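Local coordinates for Lmo2184 protein (Listeria monocytogenes serovar 1/2a, PDB 5JOQ) that probably binds heme at the cell surface as the lipoprotein component of an iron-acquiring ABC transporter, at residues P35-T40 / A135-I140; A43-M48 / K67-V72; P54-P59 / R87-D92; D103-F108 / A115-F120. One frame throughout, in Å; residues are numbered along the deposited sequence.

Contact 1: residues P35-T40 / A135-I140; sequences PKIVAT and AKFDRI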
loop_
_atom_site.group_PDB
_atom_site.type_symbol
_atom_site.label_atom_id
_atom_site.label_comp_id
_atom_site.label_asym_id
_atom_site.label_seq_id
_atom_site.Cartn_x
_atom_site.Cartn_y
_atom_site.Cartn_z
ATOM N N PRO A 35 17.948 -32.957 -4.890
ATOM C CA PRO A 35 17.778 -32.241 -3.629
ATOM C C PRO A 35 16.410 -31.594 -3.582
ATOM O O PRO A 35 15.851 -31.189 -4.604
ATOM C CB PRO A 35 18.895 -31.196 -3.658
ATOM C CG PRO A 35 19.195 -31.022 -5.109
ATOM C CD PRO A 35 18.986 -32.355 -5.742
ATOM N N LYS A 36 15.854 -31.527 -2.380
ATOM C CA LYS A 36 14.567 -30.883 -2.149
ATOM C C LYS A 36 14.830 -29.453 -1.682
ATOM O O LYS A 36 15.332 -29.238 -0.573
ATOM C CB LYS A 36 13.756 -31.673 -1.122
ATOM C CG LYS A 36 13.549 -33.127 -1.519
ATOM C CD LYS A 36 12.288 -33.713 -0.891
ATOM C CE LYS A 36 12.355 -33.720 0.621
ATOM N NZ LYS A 36 13.361 -34.689 1.167
ATOM N N ILE A 37 14.484 -28.476 -2.518
ATOM C CA ILE A 37 14.855 -27.082 -2.291
ATOM C C ILE A 37 13.592 -26.241 -2.137
ATOM O O ILE A 37 12.664 -26.367 -2.941
ATOM C CB ILE A 37 15.718 -26.538 -3.449
ATOM C CG1 ILE A 37 16.935 -27.437 -3.688
ATOM C CG2 ILE A 37 16.128 -25.101 -3.149
ATOM C CD1 ILE A 37 17.728 -27.107 -5.000
ATOM N N VAL A 38 13.568 -25.362 -1.133
ATOM C CA VAL A 38 12.516 -24.347 -1.002
ATOM C C VAL A 38 13.104 -22.979 -1.331
ATOM O O VAL A 38 14.096 -22.559 -0.726
ATOM C CB VAL A 38 11.901 -24.356 0.405
ATOM C CG1 VAL A 38 10.963 -23.145 0.586
ATOM C CG2 VAL A 38 11.133 -25.638 0.609
ATOM N N ALA A 39 12.522 -22.288 -2.308
ATOM C CA ALA A 39 12.898 -20.902 -2.600
ATOM C C ALA A 39 11.892 -19.968 -1.944
ATOM O O ALA A 39 10.690 -20.096 -2.200
ATOM C CB ALA A 39 12.935 -20.648 -4.103
ATOM N N THR A 40 12.360 -19.025 -1.111
ATOM C CA THR A 40 11.421 -18.165 -0.388
ATOM C C THR A 40 11.249 -16.772 -0.995
ATOM O O THR A 40 10.527 -15.956 -0.415
ATOM C CB THR A 40 11.816 -17.991 1.081
ATOM O OG1 THR A 40 13.048 -17.267 1.137
ATOM C CG2 THR A 40 12.004 -19.345 1.766
ATOM N N ALA A 135 27.596 -24.788 -8.077
ATOM C CA ALA A 135 28.444 -25.798 -7.447
ATOM C C ALA A 135 27.657 -26.649 -6.457
ATOM O O ALA A 135 27.852 -27.863 -6.377
ATOM C CB ALA A 135 29.611 -25.127 -6.723
ATOM N N LYS A 136 26.787 -26.018 -5.668
ATOM C CA LYS A 136 26.094 -26.764 -4.618
ATOM C C LYS A 136 25.126 -27.781 -5.210
ATOM O O LYS A 136 24.986 -28.888 -4.683
ATOM C CB LYS A 136 25.372 -25.788 -3.688
ATOM C CG LYS A 136 24.833 -26.442 -2.427
ATOM C CD LYS A 136 24.427 -25.376 -1.400
ATOM C CE LYS A 136 23.877 -26.009 -0.110
ATOM N NZ LYS A 136 24.736 -27.108 0.475
ATOM N N PHE A 137 24.483 -27.454 -6.330
ATOM C CA PHE A 137 23.401 -28.288 -6.842
ATOM C C PHE A 137 23.694 -28.881 -8.218
ATOM O O PHE A 137 22.757 -29.245 -8.937
ATOM C CB PHE A 137 22.103 -27.473 -6.859
ATOM C CG PHE A 137 21.643 -27.053 -5.487
ATOM C CD1 PHE A 137 21.280 -28.018 -4.539
ATOM C CD2 PHE A 137 21.544 -25.703 -5.148
ATOM C CE1 PHE A 137 20.820 -27.642 -3.258
ATOM C CE2 PHE A 137 21.102 -25.323 -3.883
ATOM C CZ PHE A 137 20.750 -26.309 -2.932
ATOM N N ASP A 138 24.975 -29.005 -8.596
ATOM C CA ASP A 138 25.374 -29.653 -9.850
ATOM C C ASP A 138 24.757 -28.952 -11.059
ATOM O O ASP A 138 24.164 -29.589 -11.936
ATOM C CB ASP A 138 25.004 -31.139 -9.848
ATOM C CG ASP A 138 25.697 -31.920 -10.975
ATOM O OD1 ASP A 138 26.529 -31.335 -11.713
ATOM O OD2 ASP A 138 25.423 -33.126 -11.113
ATOM N N ARG A 139 24.881 -27.629 -11.094
ATOM C CA ARG A 139 24.411 -26.835 -12.231
ATOM C C ARG A 139 25.483 -25.839 -12.637
ATOM O O ARG A 139 25.197 -24.671 -12.924
ATOM C CB ARG A 139 23.092 -26.114 -11.913
ATOM C CG ARG A 139 21.885 -27.067 -11.714
ATOM C CD ARG A 139 21.558 -27.864 -12.967
ATOM N NE ARG A 139 20.279 -28.571 -12.857
ATOM C CZ ARG A 139 20.128 -29.804 -12.363
ATOM N NH1 ARG A 139 21.189 -30.462 -11.893
ATOM N NH2 ARG A 139 18.909 -30.371 -12.307
ATOM N N ILE A 140 26.741 -26.287 -12.648
ATOM C CA ILE A 140 27.843 -25.352 -12.874
ATOM C C ILE A 140 27.743 -24.749 -14.273
ATOM O O ILE A 140 27.953 -23.543 -14.464
ATOM C CB ILE A 140 29.188 -26.073 -12.645
ATOM C CG1 ILE A 140 29.398 -26.372 -11.145
ATOM C CG2 ILE A 140 30.379 -25.284 -13.232
ATOM C CD1 ILE A 140 30.618 -27.272 -10.841
#

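Contact 2: residues A43-M48 / K67-V72; sequences AITEIM and KRYADV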
loop_
_atom_site.group_PDB
_atom_site.type_symbol
_atom_site.label_atom_id
_atom_site.label_comp_id
_atom_site.label_asym_id
_atom_site.label_seq_id
_atom_site.Cartn_x
_atom_site.Cartn_y
_atom_site.Cartn_z
ATOM N N ALA A 43 12.841 -13.512 -6.668
ATOM C CA ALA A 43 14.161 -13.440 -7.313
ATOM C C ALA A 43 14.887 -14.783 -7.283
ATOM O O ALA A 43 15.510 -15.183 -8.280
ATOM C CB ALA A 43 15.017 -12.369 -6.642
ATOM N N ILE A 44 14.873 -15.479 -6.141
ATOM C CA ILE A 44 15.582 -16.764 -6.076
ATOM C C ILE A 44 14.892 -17.786 -6.964
ATOM O O ILE A 44 15.554 -18.591 -7.635
ATOM C CB ILE A 44 15.688 -17.261 -4.614
ATOM C CG1 ILE A 44 16.650 -16.357 -3.821
ATOM C CG2 ILE A 44 16.146 -18.745 -4.549
ATOM C CD1 ILE A 44 16.438 -16.483 -2.304
ATOM N N THR A 45 13.549 -17.767 -6.990
ATOM C CA THR A 45 12.804 -18.719 -7.810
ATOM C C THR A 45 13.171 -18.572 -9.279
ATOM O O THR A 45 13.290 -19.570 -10.003
ATOM C CB THR A 45 11.286 -18.511 -7.627
ATOM O OG1 THR A 45 10.916 -18.699 -6.251
ATOM C CG2 THR A 45 10.531 -19.544 -8.439
ATOM N N GLU A 46 13.335 -17.330 -9.742
ATOM C CA GLU A 46 13.760 -17.081 -11.123
ATOM C C GLU A 46 15.168 -17.621 -11.389
ATOM O O GLU A 46 15.451 -18.156 -12.476
ATOM C CB GLU A 46 13.697 -15.580 -11.411
ATOM C CG GLU A 46 12.238 -15.039 -11.339
ATOM C CD GLU A 46 12.174 -13.507 -11.427
ATOM O OE1 GLU A 46 13.192 -12.819 -11.143
ATOM O OE2 GLU A 46 11.088 -13.005 -11.785
ATOM N N ILE A 47 16.065 -17.484 -10.416
ATOM C CA ILE A 47 17.405 -18.051 -10.580
ATOM C C ILE A 47 17.326 -19.572 -10.666
ATOM O O ILE A 47 17.996 -20.192 -11.496
ATOM C CB ILE A 47 18.331 -17.572 -9.446
ATOM C CG1 ILE A 47 18.736 -16.104 -9.712
ATOM C CG2 ILE A 47 19.589 -18.477 -9.359
ATOM C CD1 ILE A 47 19.321 -15.393 -8.481
ATOM N N MET A 48 16.511 -20.196 -9.810
ATOM C CA MET A 48 16.378 -21.655 -9.852
ATOM C C MET A 48 15.873 -22.131 -11.217
ATOM O O MET A 48 16.301 -23.179 -11.730
ATOM C CB MET A 48 15.421 -22.101 -8.738
ATOM C CG MET A 48 15.903 -21.827 -7.326
ATOM S SD MET A 48 17.218 -22.984 -6.905
ATOM C CE MET A 48 18.518 -21.878 -6.916
ATOM N N LYS A 67 6.798 -20.700 -15.126
ATOM C CA LYS A 67 5.709 -21.652 -15.329
ATOM C C LYS A 67 6.044 -23.050 -14.831
ATOM O O LYS A 67 5.142 -23.791 -14.436
ATOM C CB LYS A 67 5.338 -21.708 -16.809
ATOM C CG LYS A 67 4.746 -20.402 -17.321
ATOM C CD LYS A 67 4.619 -20.383 -18.843
ATOM C CE LYS A 67 4.151 -19.011 -19.339
ATOM N NZ LYS A 67 2.832 -18.650 -18.751
ATOM N N ARG A 68 7.313 -23.442 -14.839
ATOM C CA ARG A 68 7.609 -24.803 -14.420
ATOM C C ARG A 68 7.205 -25.064 -12.970
ATOM O O ARG A 68 7.041 -26.220 -12.587
ATOM C CB ARG A 68 9.094 -25.125 -14.620
ATOM C CG ARG A 68 10.021 -24.319 -13.763
ATOM C CD ARG A 68 11.489 -24.840 -13.887
ATOM N NE ARG A 68 11.632 -26.223 -13.404
ATOM C CZ ARG A 68 12.643 -27.029 -13.726
ATOM N NH1 ARG A 68 13.609 -26.598 -14.538
ATOM N NH2 ARG A 68 12.695 -28.267 -13.234
ATOM N N TYR A 69 7.046 -24.030 -12.147
ATOM C CA TYR A 69 6.707 -24.225 -10.742
ATOM C C TYR A 69 5.216 -24.001 -10.467
ATOM O O TYR A 69 4.823 -23.781 -9.313
ATOM C CB TYR A 69 7.563 -23.308 -9.867
ATOM C CG TYR A 69 9.062 -23.431 -10.132
ATOM C CD1 TYR A 69 9.705 -24.665 -10.051
ATOM C CD2 TYR A 69 9.830 -22.303 -10.440
ATOM C CE1 TYR A 69 11.063 -24.789 -10.284
ATOM C CE2 TYR A 69 11.205 -22.410 -10.675
ATOM C CZ TYR A 69 11.814 -23.650 -10.581
ATOM O OH TYR A 69 13.161 -23.736 -10.801
ATOM N N ALA A 70 4.389 -24.047 -11.512
ATOM C CA ALA A 70 2.962 -23.773 -11.372
ATOM C C ALA A 70 2.309 -24.579 -10.256
ATOM O O ALA A 70 1.381 -24.094 -9.594
ATOM C CB ALA A 70 2.253 -24.068 -12.695
ATOM N N ASP A 71 2.754 -25.810 -10.041
ATOM C CA ASP A 71 2.091 -26.708 -9.106
ATOM C C ASP A 71 2.894 -26.919 -7.829
ATOM O O ASP A 71 2.570 -27.815 -7.045
ATOM C CB ASP A 71 1.798 -28.043 -9.799
ATOM C CG ASP A 71 0.786 -27.890 -10.932
ATOM O OD1 ASP A 71 -0.224 -27.185 -10.748
ATOM O OD2 ASP A 71 1.003 -28.461 -12.018
ATOM N N VAL A 72 3.916 -26.098 -7.590
ATOM C CA VAL A 72 4.770 -26.259 -6.421
ATOM C C VAL A 72 4.094 -25.639 -5.208
ATOM O O VAL A 72 3.447 -24.594 -5.310
ATOM C CB VAL A 72 6.138 -25.618 -6.692
ATOM C CG1 VAL A 72 6.990 -25.617 -5.439
ATOM C CG2 VAL A 72 6.824 -26.368 -7.823
#

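Contact 3: residues P54-P59 / R87-D92; sequences PLVGIP and RMLKPD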
loop_
_atom_site.group_PDB
_atom_site.type_symbol
_atom_site.label_atom_id
_atom_site.label_comp_id
_atom_site.label_asym_id
_atom_site.label_seq_id
_atom_site.Cartn_x
_atom_site.Cartn_y
_atom_site.Cartn_z
ATOM N N PRO A 54 14.568 -28.331 -9.942
ATOM C CA PRO A 54 13.214 -28.466 -9.399
ATOM C C PRO A 54 13.143 -27.886 -7.991
ATOM O O PRO A 54 14.148 -27.773 -7.279
ATOM C CB PRO A 54 12.976 -29.979 -9.405
ATOM C CG PRO A 54 14.323 -30.573 -9.301
ATOM C CD PRO A 54 15.296 -29.611 -9.949
ATOM N N LEU A 55 11.934 -27.492 -7.605
ATOM C CA LEU A 55 11.661 -26.949 -6.277
ATOM C C LEU A 55 10.545 -27.747 -5.608
ATOM O O LEU A 55 9.613 -28.205 -6.279
ATOM C CB LEU A 55 11.239 -25.478 -6.356
ATOM C CG LEU A 55 12.279 -24.510 -6.920
ATOM C CD1 LEU A 55 11.666 -23.126 -7.030
ATOM C CD2 LEU A 55 13.506 -24.453 -6.009
ATOM N N VAL A 56 10.634 -27.895 -4.276
ATOM C CA VAL A 56 9.492 -28.371 -3.496
ATOM C C VAL A 56 8.720 -27.225 -2.837
ATOM O O VAL A 56 7.564 -27.422 -2.445
ATOM C CB VAL A 56 9.905 -29.417 -2.429
ATOM C CG1 VAL A 56 10.554 -30.634 -3.099
ATOM C CG2 VAL A 56 10.836 -28.817 -1.379
ATOM N N GLY A 57 9.306 -26.047 -2.768
ATOM C CA GLY A 57 8.599 -24.921 -2.218
ATOM C C GLY A 57 8.884 -23.620 -2.927
ATOM O O GLY A 57 10.004 -23.364 -3.332
ATOM N N ILE A 58 7.860 -22.790 -3.037
ATOM C CA ILE A 58 7.970 -21.478 -3.634
ATOM C C ILE A 58 7.302 -20.463 -2.709
ATOM O O ILE A 58 6.524 -20.833 -1.858
ATOM C CB ILE A 58 7.334 -21.378 -5.020
ATOM C CG1 ILE A 58 5.893 -21.897 -5.006
ATOM C CG2 ILE A 58 8.182 -22.100 -6.054
ATOM C CD1 ILE A 58 5.123 -21.537 -6.247
ATOM N N PRO A 59 7.655 -19.139 -2.899
ATOM C CA PRO A 59 6.972 -18.186 -2.006
ATOM C C PRO A 59 5.529 -17.939 -2.433
ATOM O O PRO A 59 5.183 -18.211 -3.564
ATOM C CB PRO A 59 7.744 -16.897 -2.221
ATOM C CG PRO A 59 8.038 -16.923 -3.658
ATOM C CD PRO A 59 8.524 -18.318 -3.854
ATOM N N ARG A 87 8.480 -27.154 7.059
ATOM C CA ARG A 87 8.882 -28.370 7.763
ATOM C C ARG A 87 8.266 -29.608 7.123
ATOM O O ARG A 87 8.952 -30.610 6.883
ATOM C CB ARG A 87 8.473 -28.296 9.234
ATOM C CG ARG A 87 9.126 -27.198 10.032
ATOM C CD ARG A 87 8.912 -27.435 11.530
ATOM N NE ARG A 87 9.520 -28.693 11.960
ATOM C CZ ARG A 87 9.793 -29.007 13.221
ATOM N NH1 ARG A 87 9.513 -28.153 14.196
ATOM N NH2 ARG A 87 10.353 -30.177 13.504
ATOM N N MET A 88 6.997 -29.514 6.793
ATOM C CA MET A 88 6.266 -30.622 6.219
ATOM C C MET A 88 6.909 -31.094 4.923
ATOM O O MET A 88 6.845 -32.266 4.590
ATOM C CB MET A 88 4.821 -30.200 5.978
ATOM C CG MET A 88 3.978 -31.187 5.197
ATOM S SD MET A 88 4.059 -30.940 3.417
ATOM C CE MET A 88 3.677 -29.187 3.334
ATOM N N LEU A 89 7.512 -30.166 4.191
ATOM C CA LEU A 89 8.112 -30.475 2.902
ATOM C C LEU A 89 9.442 -31.191 3.041
ATOM O O LEU A 89 9.986 -31.622 2.023
ATOM C CB LEU A 89 8.315 -29.201 2.066
ATOM C CG LEU A 89 7.082 -28.408 1.592
ATOM C CD1 LEU A 89 7.480 -27.019 1.001
ATOM C CD2 LEU A 89 6.235 -29.196 0.592
ATOM N N LYS A 90 9.963 -31.315 4.262
ATOM C CA LYS A 90 11.235 -31.965 4.572
ATOM C C LYS A 90 12.326 -31.561 3.563
ATOM O O LYS A 90 12.939 -32.421 2.931
ATOM C CB LYS A 90 11.076 -33.482 4.626
ATOM C CG LYS A 90 10.067 -33.923 5.676
ATOM C CD LYS A 90 9.975 -35.431 5.802
ATOM C CE LYS A 90 9.452 -36.073 4.520
ATOM N NZ LYS A 90 8.275 -36.979 4.750
ATOM N N PRO A 91 12.589 -30.270 3.419
ATOM C CA PRO A 91 13.585 -29.838 2.430
ATOM C C PRO A 91 15.003 -30.144 2.885
ATOM O O PRO A 91 15.289 -30.255 4.080
ATOM C CB PRO A 91 13.350 -28.324 2.333
ATOM C CG PRO A 91 12.796 -27.958 3.695
ATOM C CD PRO A 91 11.981 -29.142 4.146
ATOM N N ASP A 92 15.896 -30.276 1.902
ATOM C CA ASP A 92 17.335 -30.325 2.155
ATOM C C ASP A 92 17.932 -28.925 2.309
ATOM O O ASP A 92 18.938 -28.749 3.009
ATOM C CB ASP A 92 18.032 -31.062 1.009
ATOM C CG ASP A 92 17.513 -32.483 0.831
ATOM O OD1 ASP A 92 17.578 -33.240 1.809
ATOM O OD2 ASP A 92 17.000 -32.815 -0.258
#

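Contact 4: residues D103-F108 / A115-F120; sequences DLKSGF and ADFLDF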
loop_
_atom_site.group_PDB
_atom_site.type_symbol
_atom_site.label_atom_id
_atom_site.label_comp_id
_atom_site.label_asym_id
_atom_site.label_seq_id
_atom_site.Cartn_x
_atom_site.Cartn_y
_atom_site.Cartn_z
ATOM N N ASP A 103 16.163 -11.282 10.550
ATOM C CA ASP A 103 14.784 -11.585 10.823
ATOM C C ASP A 103 14.410 -13.064 10.882
ATOM O O ASP A 103 13.658 -13.471 11.733
ATOM C CB ASP A 103 13.884 -10.936 9.782
ATOM C CG ASP A 103 13.804 -9.440 9.935
ATOM O OD1 ASP A 103 14.302 -8.930 10.945
ATOM O OD2 ASP A 103 13.253 -8.794 9.038
ATOM N N LEU A 104 14.928 -13.845 9.943
ATOM C CA LEU A 104 14.544 -15.248 9.814
ATOM C C LEU A 104 15.433 -16.373 10.293
ATOM O O LEU A 104 14.967 -17.497 10.394
ATOM C CB LEU A 104 14.238 -15.532 8.344
ATOM C CG LEU A 104 13.407 -14.525 7.576
ATOM C CD1 LEU A 104 13.216 -14.902 6.119
ATOM C CD2 LEU A 104 12.079 -14.359 8.274
ATOM N N LYS A 105 16.688 -16.091 10.583
ATOM C CA LYS A 105 17.592 -17.152 10.936
ATOM C C LYS A 105 17.173 -17.979 12.143
ATOM O O LYS A 105 17.225 -19.188 12.085
ATOM C CB LYS A 105 18.996 -16.606 11.170
ATOM C CG LYS A 105 19.963 -17.671 11.629
ATOM C CD LYS A 105 21.412 -17.287 11.431
ATOM C CE LYS A 105 21.704 -15.934 12.030
ATOM N NZ LYS A 105 23.151 -15.609 11.916
ATOM N N SER A 106 16.735 -17.330 13.209
ATOM C CA SER A 106 16.360 -18.074 14.420
ATOM C C SER A 106 15.206 -19.030 14.161
ATOM O O SER A 106 15.211 -20.172 14.646
ATOM C CB SER A 106 15.968 -17.114 15.541
ATOM O OG SER A 106 17.019 -16.230 15.843
ATOM N N GLY A 107 14.175 -18.565 13.442
ATOM C CA GLY A 107 13.038 -19.431 13.159
ATOM C C GLY A 107 13.435 -20.696 12.421
ATOM O O GLY A 107 13.028 -21.801 12.791
ATOM N N PHE A 108 14.213 -20.551 11.341
ATOM C CA PHE A 108 14.719 -21.724 10.629
ATOM C C PHE A 108 15.495 -22.665 11.557
ATOM O O PHE A 108 15.259 -23.881 11.573
ATOM C CB PHE A 108 15.599 -21.279 9.444
ATOM C CG PHE A 108 14.837 -20.597 8.333
ATOM C CD1 PHE A 108 13.573 -21.040 7.953
ATOM C CD2 PHE A 108 15.398 -19.525 7.642
ATOM C CE1 PHE A 108 12.864 -20.407 6.919
ATOM C CE2 PHE A 108 14.695 -18.892 6.587
ATOM C CZ PHE A 108 13.426 -19.324 6.247
ATOM N N ALA A 115 19.393 -23.707 6.053
ATOM C CA ALA A 115 19.044 -22.515 5.287
ATOM C C ALA A 115 20.302 -21.781 4.856
ATOM O O ALA A 115 21.309 -21.760 5.570
ATOM C CB ALA A 115 18.132 -21.574 6.074
ATOM N N ASP A 116 20.225 -21.180 3.673
ATOM C CA ASP A 116 21.307 -20.413 3.080
ATOM C C ASP A 116 20.782 -19.009 2.798
ATOM O O ASP A 116 19.767 -18.854 2.106
ATOM C CB ASP A 116 21.762 -21.093 1.784
ATOM C CG ASP A 116 23.107 -20.585 1.272
ATOM O OD1 ASP A 116 23.665 -19.618 1.838
ATOM O OD2 ASP A 116 23.594 -21.162 0.278
ATOM N N PHE A 117 21.457 -17.989 3.330
ATOM C CA PHE A 117 21.046 -16.600 3.143
ATOM C C PHE A 117 21.977 -15.984 2.100
ATOM O O PHE A 117 23.142 -15.700 2.390
ATOM C CB PHE A 117 21.064 -15.834 4.465
ATOM C CG PHE A 117 20.046 -16.345 5.463
ATOM C CD1 PHE A 117 18.732 -15.921 5.398
ATOM C CD2 PHE A 117 20.410 -17.298 6.407
ATOM C CE1 PHE A 117 17.782 -16.404 6.277
ATOM C CE2 PHE A 117 19.463 -17.795 7.309
ATOM C CZ PHE A 117 18.147 -17.335 7.236
ATOM N N LEU A 118 21.461 -15.832 0.879
ATOM C CA LEU A 118 22.238 -15.394 -0.284
ATOM C C LEU A 118 22.406 -13.877 -0.271
ATOM O O LEU A 118 21.453 -13.152 -0.011
ATOM C CB LEU A 118 21.512 -15.794 -1.564
ATOM C CG LEU A 118 21.045 -17.265 -1.589
ATOM C CD1 LEU A 118 20.274 -17.563 -2.891
ATOM C CD2 LEU A 118 22.230 -18.204 -1.421
ATOM N N ASP A 119 23.617 -13.394 -0.554
ATOM C CA ASP A 119 23.889 -11.954 -0.492
ATOM C C ASP A 119 23.498 -11.312 -1.830
ATOM O O ASP A 119 24.218 -11.449 -2.832
ATOM C CB ASP A 119 25.363 -11.707 -0.181
ATOM C CG ASP A 119 25.659 -10.225 0.044
ATOM O OD1 ASP A 119 24.787 -9.393 -0.271
ATOM O OD2 ASP A 119 26.739 -9.890 0.555
ATOM N N PHE A 120 22.364 -10.607 -1.850
ATOM C CA PHE A 120 21.890 -9.895 -3.043
ATOM C C PHE A 120 22.030 -8.366 -2.908
ATOM O O PHE A 120 21.236 -7.592 -3.486
ATOM C CB PHE A 120 20.444 -10.305 -3.340
ATOM C CG PHE A 120 20.307 -11.718 -3.944
ATOM C CD1 PHE A 120 21.413 -12.560 -4.073
ATOM C CD2 PHE A 120 19.075 -12.181 -4.375
ATOM C CE1 PHE A 120 21.290 -13.856 -4.670
ATOM C CE2 PHE A 120 18.929 -13.466 -4.944
ATOM C CZ PHE A 120 20.008 -14.297 -5.090
#

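Contact 1: residues P35-T40 / A135-I140
Ile37 places its terminal methyl squarely over the ring of Phe137. CD1 lies 3.6 Å from the centroid of the Phe137 ring and only 11° off the ring normal. This is a CH-pi contact over the face, and CD1 is nearly equidistant from all six ring carbons. The torsions of Ile37 explain the reach. CG1 stands anti to the carbonyl carbon (chi1 -54°), and the extended second torsion carries CD1 straight out to the ring. Phe137 comes from the opposite direction. Its CG also lies anti to its own carbonyl carbon, which turns the ring towards the strand.

Pro35 adds a second, oblique contact. Its CG reaches CD1 of Phe137 at 3.7 Å. The other face of the ring is taken by its neighbour Lys136, whose CG sits 4.0 Å above the plane. Aliphatic carbon therefore lies on both faces of the Phe137 ring. Leu53 also touches Phe137. No hydrogen bond crosses between 35-40 and 135-140, so the contact is purely apolar.

The turn that presents the ring has its own polar tie. Arg139 NH1 donates to Asp138 O at 3.1 Å, and the bond is nearly straight at 167°. The guanidinium holds this oxygen in its own plane but approaches from above the carbonyl plane. NH2 of the same group bonds to Asp52 O.

Phe137 is the first residue to leave helix 123-136, and Arg139 is the N-cap of helix 140-161. The connection between these helices thus packs on strand 37-39, an outer strand of the parallel sheet with 93-97 and 115-118.

Contact 2: residues A43-M48 / K67-V72
Thr45 and Tyr69 lie alongside each other and point opposite ways. The methyl CG2 of Thr45 meets the ring obliquely, 3.5 Å from CD2 of Tyr69. Chi1 of -60° sets OG1 beside the backbone N and leaves CG2 anti to it, so the methyl serves the ring. OG1 bonds to Thr41 O, one turn earlier. The backbone also takes part, for Thr45 O comes within 3.6 Å of Tyr69 CE2.

The far end of Tyr69 reaches the next turn of the helix. Its OH lies 3.5 Å from CB of Met48 and near that residue's carbonyl group. The angle there is too poor for a hydrogen bond to Met48 O. The hydroxyl is hydrogen-bonded instead to Leu53 O, so this buried polar atom has a partner. Met48 starts towards Tyr69 but bends at chi2 and chi3, which takes its sulfur and CE away.

Arg68 backs the ring. Its CG lies over the centre of one face of Tyr69, 3.5 Å above the plane, and its NH1 makes a salt bridge to Asp52.

Tyr69 also opens a type I beta turn that closes at Val72. The loop leading into strand 73-77 is thereby packed against helix 42-50. Strand 37-39 meets the same helix through Ala39, and helix 123-136 touches Met48 and Ile47 through Leu133.

Contact 3: residues P54-P59 / R87-D92
Leu89 sets its branched end against the backbone of Val56 and Gly57. The closest approach is from CD1 of Leu89 to Val56 O, 3.5 Å. The second methyl, CD2, lies 3.8 Å from the same Val56 oxygen, so the oxygen faces the fork of the two methyls. CD1 also reaches CA of Gly57 at 4.0 Å. Gly57 has no side chain at this tight spot, and the methyl lies directly against the chain. The side chains themselves meet more loosely, with CG2 of Val56 4.3 Å from CB of Leu89. No hydrogen bond links the two segments.

The torsions of Leu89 aim the fork. CG stands anti to the carbonyl carbon (chi1 -65°), and the second torsion of 169° extends one branch towards Gly57. Behind Leu89, the chain is turning out of helix 83-88. Lys90 N bonds to Arg87 O at 2.9 Å, and Lys90 then leaves helical geometry with a positive phi of 43°. Pro91 follows and leads the chain back towards the sheet.

In the next shell, Val38 touches Val56, Leu89 and Pro91 alike. Lys73 and Thr75 of strand 73-77 also touch Leu89. Val56 and Gly57 are held by backbone bonds to Ile37 and Ala39. Asp92 OD2 accepts a hydrogen bond from Lys36 N, just before strand 37-39.

The exit of helix 83-88 thus packs on Val56 and Gly57, where the chain enters the short strand 57-58. Such packing of a helix exit against a neighbouring strand belongs to the alpha/beta lobe expected in this periplasmic binding protein family.

Contact 4: residues D103-F108 / A115-F120
Phe108 has CG anti to the carbonyl carbon (chi1 -68°), Phe117 takes the same setting, and this turns the two rings towards each other. They join the helix and the second strand of a beta-alpha-beta unit, formed by strand 93-97, helix 101-110 and strand 115-118. The helix runs back antiparallel to strand 115-118, at 171° between the segment axes, which approach to 9.9 Å. This is the usual return path of such a crossover.

The two rings touch by their rims and do not stack. Their centroids are 5.9 Å apart and their planes are inclined by 37°. CZ of Phe117 comes to 3.5 Å from CD2 of Phe108, at the edge of the Phe108 ring and near its plane.

Phe117 also reaches along the helix. Its CZ lies 3.7 Å from CA of Lys105, so the ring touches the helix backbone itself. On the Leu104 side, CB of that residue sits at the edge of the Phe117 ring, near its plane.

Lys105 turns its end away from the strand, and its NZ makes a salt bridge to Glu101 one turn earlier. Outward from the contact, Asp103 forms a salt bridge with Lys237 of the second subunit. Within the sheet, Ser96 of strand 93-97 touches both Leu104 and Phe117.

The helix bends at Ser106 and Gly107, whose backbone N atoms miss the usual helical hydrogen bond. Just beyond, at the end nearest the strand's start, CB of Ala115 packs obliquely on the Phe108 ring, 3.8 Å from CD2 of Phe108.

From the N terminus, the chain opens contact 1 at 35-40 and closes it at 135-140, where helix 123-136 ends. The other three contacts nest inside this long loop. Helix 42-50 opens contact 2 and the segment 54-59 opens contact 3. Contact 2 closes at 67-72, before contact 3 closes at 87-92, so the two cross. Contact 4 follows in series, a short loop between helix 101-110 and strand 115-118. Contacts 1, 2 and 3 touch one another. Contact 4 reaches contact 2 where Phe120 and Leu118 pack on Ile44. Contacts 1 and 4 engage the outer strands of the parallel sheet; contact 2 joins a loop to helix 42-50, and contact 3 a helix exit to 54-59.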